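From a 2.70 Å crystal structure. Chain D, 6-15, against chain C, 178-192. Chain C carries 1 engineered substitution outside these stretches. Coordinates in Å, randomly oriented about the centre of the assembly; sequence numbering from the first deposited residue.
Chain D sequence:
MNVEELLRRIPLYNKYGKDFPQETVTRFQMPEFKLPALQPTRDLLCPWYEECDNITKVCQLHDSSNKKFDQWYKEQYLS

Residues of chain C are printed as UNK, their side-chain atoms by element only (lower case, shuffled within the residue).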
# COMPACT_ATOMS: atom_id res chain seq x y z
N LEU D 6 17.71 34.93 -4.34
CA LEU D 6 18.82 34.23 -4.98
C LEU D 6 19.14 32.93 -4.25
O LEU D 6 19.23 31.87 -4.87
CB LEU D 6 20.07 35.12 -5.02
CG LEU D 6 21.26 34.68 -5.90
CD1 LEU D 6 22.18 35.86 -6.16
CD2 LEU D 6 22.03 33.54 -5.25
N LEU D 7 19.30 33.01 -2.93
CA LEU D 7 19.62 31.83 -2.13
C LEU D 7 18.61 30.70 -2.31
O LEU D 7 19.00 29.57 -2.65
CB LEU D 7 19.71 32.21 -0.65
CG LEU D 7 20.94 33.01 -0.21
CD1 LEU D 7 20.76 33.57 1.19
CD2 LEU D 7 22.16 32.11 -0.28
N ARG D 8 17.33 31.00 -2.08
CA ARG D 8 16.26 30.02 -2.20
C ARG D 8 15.99 29.63 -3.64
O ARG D 8 15.45 28.56 -3.91
CB ARG D 8 14.95 30.55 -1.57
CG ARG D 8 14.32 31.74 -2.30
CD ARG D 8 12.96 32.12 -1.70
NE ARG D 8 13.03 32.41 -0.27
CZ ARG D 8 12.94 33.63 0.27
NH1 ARG D 8 12.77 34.70 -0.51
NH2 ARG D 8 13.02 33.77 1.59
N ARG D 9 16.38 30.49 -4.56
CA ARG D 9 16.18 30.19 -5.96
C ARG D 9 17.17 29.16 -6.45
O ARG D 9 17.03 28.62 -7.54
CB ARG D 9 16.27 31.48 -6.79
CG ARG D 9 14.89 32.08 -7.14
CD ARG D 9 13.92 32.10 -5.94
NE ARG D 9 12.64 32.76 -6.24
CZ ARG D 9 11.58 32.79 -5.42
NH1 ARG D 9 11.63 32.19 -4.24
NH2 ARG D 9 10.48 33.43 -5.78
N ILE D 10 18.18 28.88 -5.62
CA ILE D 10 19.18 27.88 -5.97
C ILE D 10 19.05 26.71 -5.03
O ILE D 10 19.08 26.87 -3.81
CB ILE D 10 20.60 28.43 -5.85
CG1 ILE D 10 20.78 29.63 -6.79
CG2 ILE D 10 21.60 27.33 -6.17
CD1 ILE D 10 22.10 30.35 -6.60
N PRO D 11 18.94 25.49 -5.59
CA PRO D 11 18.79 24.23 -4.85
C PRO D 11 19.95 23.78 -3.97
O PRO D 11 21.13 23.91 -4.33
CB PRO D 11 18.49 23.23 -5.96
CG PRO D 11 19.32 23.75 -7.10
CD PRO D 11 19.05 25.24 -7.04
N LEU D 12 19.61 23.24 -2.80
CA LEU D 12 20.60 22.74 -1.86
C LEU D 12 21.05 21.36 -2.31
O LEU D 12 20.33 20.66 -3.02
CB LEU D 12 20.00 22.62 -0.46
CG LEU D 12 19.65 23.92 0.25
CD1 LEU D 12 19.16 23.64 1.67
CD2 LEU D 12 20.87 24.81 0.29
N TYR D 13 22.24 20.96 -1.87
CA TYR D 13 22.75 19.65 -2.24
C TYR D 13 23.07 18.80 -1.02
O TYR D 13 23.15 19.30 0.10
CB TYR D 13 24.00 19.78 -3.13
CG TYR D 13 23.73 20.12 -4.59
CD1 TYR D 13 23.15 21.34 -4.96
CD2 TYR D 13 24.10 19.23 -5.61
CE1 TYR D 13 22.93 21.67 -6.32
CE2 TYR D 13 23.90 19.54 -6.96
CZ TYR D 13 23.32 20.76 -7.31
OH TYR D 13 23.11 21.06 -8.65
N ASN D 14 23.22 17.50 -1.26
CA ASN D 14 23.54 16.55 -0.20
C ASN D 14 25.04 16.37 -0.14
O ASN D 14 25.64 15.82 -1.06
CB ASN D 14 22.91 15.19 -0.46
CG ASN D 14 23.11 14.23 0.69
OD1 ASN D 14 22.21 14.03 1.50
ND2 ASN D 14 24.30 13.66 0.80
N LYS D 15 25.66 16.82 0.95
CA LYS D 15 27.10 16.71 1.12
C LYS D 15 27.66 15.54 0.31
O LYS D 15 28.52 15.74 -0.54
CB LYS D 15 27.44 16.54 2.59
CG LYS D 15 28.90 16.33 2.87
CD LYS D 15 29.11 16.01 4.34
CE LYS D 15 30.55 15.60 4.62
NZ LYS D 15 30.73 15.17 6.04
N UNK C 178 16.91 28.04 9.30
CA UNK C 178 15.61 28.50 8.82
C UNK C 178 15.69 28.84 7.33
O UNK C 178 14.82 28.43 6.56
c UNK C 178 15.12 29.73 9.60
n UNK C 178 12.57 34.02 11.37
n UNK C 178 11.84 33.01 9.44
n UNK C 178 12.91 31.75 11.05
c UNK C 178 12.78 30.47 10.34
c UNK C 178 13.74 30.25 9.16
c UNK C 178 12.46 32.93 10.61
N UNK C 179 16.72 29.56 6.91
CA UNK C 179 16.83 29.91 5.50
C UNK C 179 17.17 28.67 4.68
O UNK C 179 16.77 28.55 3.53
c UNK C 179 19.26 30.77 5.81
c UNK C 179 17.87 31.04 5.29
c UNK C 179 20.13 32.02 5.89
o UNK C 179 21.08 32.14 5.09
o UNK C 179 19.87 32.89 6.76
N UNK C 180 17.88 27.74 5.30
CA UNK C 180 18.22 26.49 4.62
C UNK C 180 16.94 25.74 4.26
O UNK C 180 16.79 25.20 3.16
c UNK C 180 21.20 25.60 4.36
c UNK C 180 22.66 25.24 4.63
n UNK C 180 22.79 24.10 5.59
c UNK C 180 19.06 25.61 5.54
c UNK C 180 20.50 25.99 5.63
N UNK C 181 16.01 25.71 5.22
CA UNK C 181 14.74 25.02 5.04
C UNK C 181 13.91 25.71 3.97
O UNK C 181 13.27 25.06 3.15
c UNK C 181 14.29 22.64 7.11
c UNK C 181 13.98 24.98 6.37
c UNK C 181 14.61 24.08 7.44
c UNK C 181 14.11 24.44 8.83
N UNK C 182 13.94 27.04 3.98
CA UNK C 182 13.19 27.82 3.01
C UNK C 182 13.59 27.37 1.61
O UNK C 182 12.74 27.20 0.74
c UNK C 182 13.49 29.29 3.19
N UNK C 183 14.89 27.18 1.41
CA UNK C 183 15.39 26.75 0.12
C UNK C 183 14.96 25.32 -0.12
O UNK C 183 14.48 24.97 -1.20
c UNK C 183 17.43 26.54 -1.35
o UNK C 183 17.36 28.16 0.41
c UNK C 183 16.94 26.84 0.05
N UNK C 184 15.14 24.48 0.89
CA UNK C 184 14.77 23.07 0.78
C UNK C 184 13.31 22.92 0.36
O UNK C 184 12.99 22.08 -0.47
c UNK C 184 16.43 20.15 4.12
c UNK C 184 15.85 19.98 2.86
c UNK C 184 15.84 18.69 2.29
c UNK C 184 15.22 20.87 1.93
c UNK C 184 15.00 22.35 2.10
c UNK C 184 16.38 17.59 2.93
c UNK C 184 16.96 19.05 4.76
c UNK C 184 14.86 20.10 0.86
c UNK C 184 16.94 17.79 4.16
n UNK C 184 15.23 18.79 1.07
N UNK C 185 12.43 23.74 0.94
CA UNK C 185 11.00 23.68 0.64
C UNK C 185 10.64 23.95 -0.83
O UNK C 185 9.49 24.23 -1.15
o UNK C 185 9.77 25.02 3.84
o UNK C 185 10.70 23.11 3.28
c UNK C 185 10.23 24.65 1.53
c UNK C 185 10.23 24.23 2.99
N UNK C 186 11.64 23.88 -1.70
CA UNK C 186 11.40 24.09 -3.13
C UNK C 186 12.26 23.08 -3.87
O UNK C 186 12.91 23.42 -4.86
c UNK C 186 11.79 25.51 -3.54
c UNK C 186 11.17 28.23 -4.74
n UNK C 186 11.48 29.63 -5.19
c UNK C 186 11.05 26.61 -2.81
c UNK C 186 11.50 27.99 -3.27
N UNK C 187 12.28 21.85 -3.37
CA UNK C 187 13.06 20.77 -3.97
C UNK C 187 13.02 19.46 -3.15
O UNK C 187 12.27 19.33 -2.18
o UNK C 187 17.12 22.55 -1.85
c UNK C 187 15.07 22.11 -3.02
c UNK C 187 16.53 21.84 -2.68
n UNK C 187 17.11 20.82 -3.31
c UNK C 187 14.53 21.21 -4.15
N UNK C 188 13.83 18.49 -3.57
CA UNK C 188 13.91 17.22 -2.87
C UNK C 188 15.28 17.17 -2.21
O UNK C 188 15.38 16.88 -1.02
N UNK C 189 16.32 17.47 -3.00
CA UNK C 189 17.73 17.49 -2.58
C UNK C 189 18.52 16.93 -3.73
O UNK C 189 18.56 15.71 -3.93
c UNK C 189 17.96 16.61 -1.34
n UNK C 189 19.35 16.64 0.66
o UNK C 189 18.49 18.58 -0.07
c UNK C 189 18.64 17.37 -0.20
N UNK C 190 19.16 17.83 -4.49
CA UNK C 190 19.95 17.47 -5.68
C UNK C 190 21.02 16.38 -5.56
O UNK C 190 21.69 16.24 -4.54
c UNK C 190 18.32 19.81 -6.64
c UNK C 190 19.68 19.08 -8.62
c UNK C 190 20.57 18.75 -6.28
c UNK C 190 19.72 19.65 -7.20
N UNK C 191 21.16 15.60 -6.63
CA UNK C 191 22.11 14.50 -6.70
C UNK C 191 22.08 13.67 -5.43
O UNK C 191 23.10 13.52 -4.75
n UNK C 191 22.12 17.80 -10.25
c UNK C 191 23.07 17.13 -9.30
c UNK C 191 23.03 15.60 -9.39
c UNK C 191 23.53 15.02 -6.95
c UNK C 191 23.98 14.91 -8.40
N UNK C 192 20.91 13.13 -5.12
CA UNK C 192 20.73 12.31 -3.93
C UNK C 192 21.53 11.01 -4.05
O UNK C 192 20.95 9.99 -4.46
OXT UNK C 192 22.74 11.04 -3.73
c UNK C 192 17.62 13.10 0.08
c UNK C 192 16.82 12.47 -0.85
c UNK C 192 19.25 11.98 -3.74
c UNK C 192 18.68 12.37 -2.40
c UNK C 192 18.95 13.38 -0.21
c UNK C 192 17.35 12.10 -2.08
c UNK C 192 19.48 13.01 -1.44
o UNK C 192 17.09 13.47 1.30

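Position 178 carries three carbons, a nitrogen and a carbon bearing two more nitrogens, a guanidinium out of reach of chain D: R178(C). At 179, three carbons end in two oxygens, one of them 4.2 Å from CD1 of L7(D); this carboxylate is E179(C). Position 180 has four carbons in a row and a terminal nitrogen, so it is K180(C); its backbone O lies 3.2 Å from L12(D) CD1. Four carbons forked at the second, turned away from chain D, make 181 L181(C), and the single carbon at 182 makes A182(C).

Position 183 has one carbon carrying an oxygen and a carbon, the make-up of threonine; the oxygen is 3.4 Å from R8(D) CA and the terminal carbon 3.0 Å from I10(D) O. This is T183(C). Fused five- and six-membered rings with one nitrogen mark 184 as W184(C), whose CB is 4.4 Å from L12(D) CD1. At 185, two carbons and two oxygens give D185(C), the first residue to leave helical geometry and one without contact here.

Position 186 is again four carbons and a nitrogen, K186(C). Its NZ lies 2.7 Å from R9(D) NH1, over a face of the guanidinium; both are donors with like charge, so the proximity is no hydrogen bond. At 187, three carbons end in one oxygen and one nitrogen, an amide: Q187(C). L12(D) N donates to its OE1 (2.8 Å), while its NE2 donates to L12(D) O (3.2 Å). Position 188 lacks side-chain atoms and is G188(C); its O accepts a hydrogen bond from W184(C) NE1 (2.8 Å).

Two carbons with an oxygen and a nitrogen make 189 N189(C), its OD1 4.1 Å from L12(D) O. The four carbons at 190, forked at the second, are L190(C): CB sits 3.4 Å from the centroid of the Y13(D) ring, over its face, and CD2 is 3.5 Å from P11(D) CB. Position 191, four carbons ending in nitrogen, is K191(C), with CE 3.5 Å from Y13(D) CE2. A six-carbon ring bearing an oxygen, beside a terminal carboxylate, makes 192 Y192(C); N14(D) OD1 approaches its ring edge, 3.7 Å from CE2.

The contact centres on L12(D). Its side chain packs against the helix around K180(C) and T183(C), while the Q187(C) amide satisfies its backbone N and O together. A weak bond from L190(C) N to L12(D) O (3.4 Å) accompanies the single bridge between Y13(D) and L190(C), where the tyrosine ring covers the leucine CB.

Chain C (178-192) REKLATWDKQGNLKY
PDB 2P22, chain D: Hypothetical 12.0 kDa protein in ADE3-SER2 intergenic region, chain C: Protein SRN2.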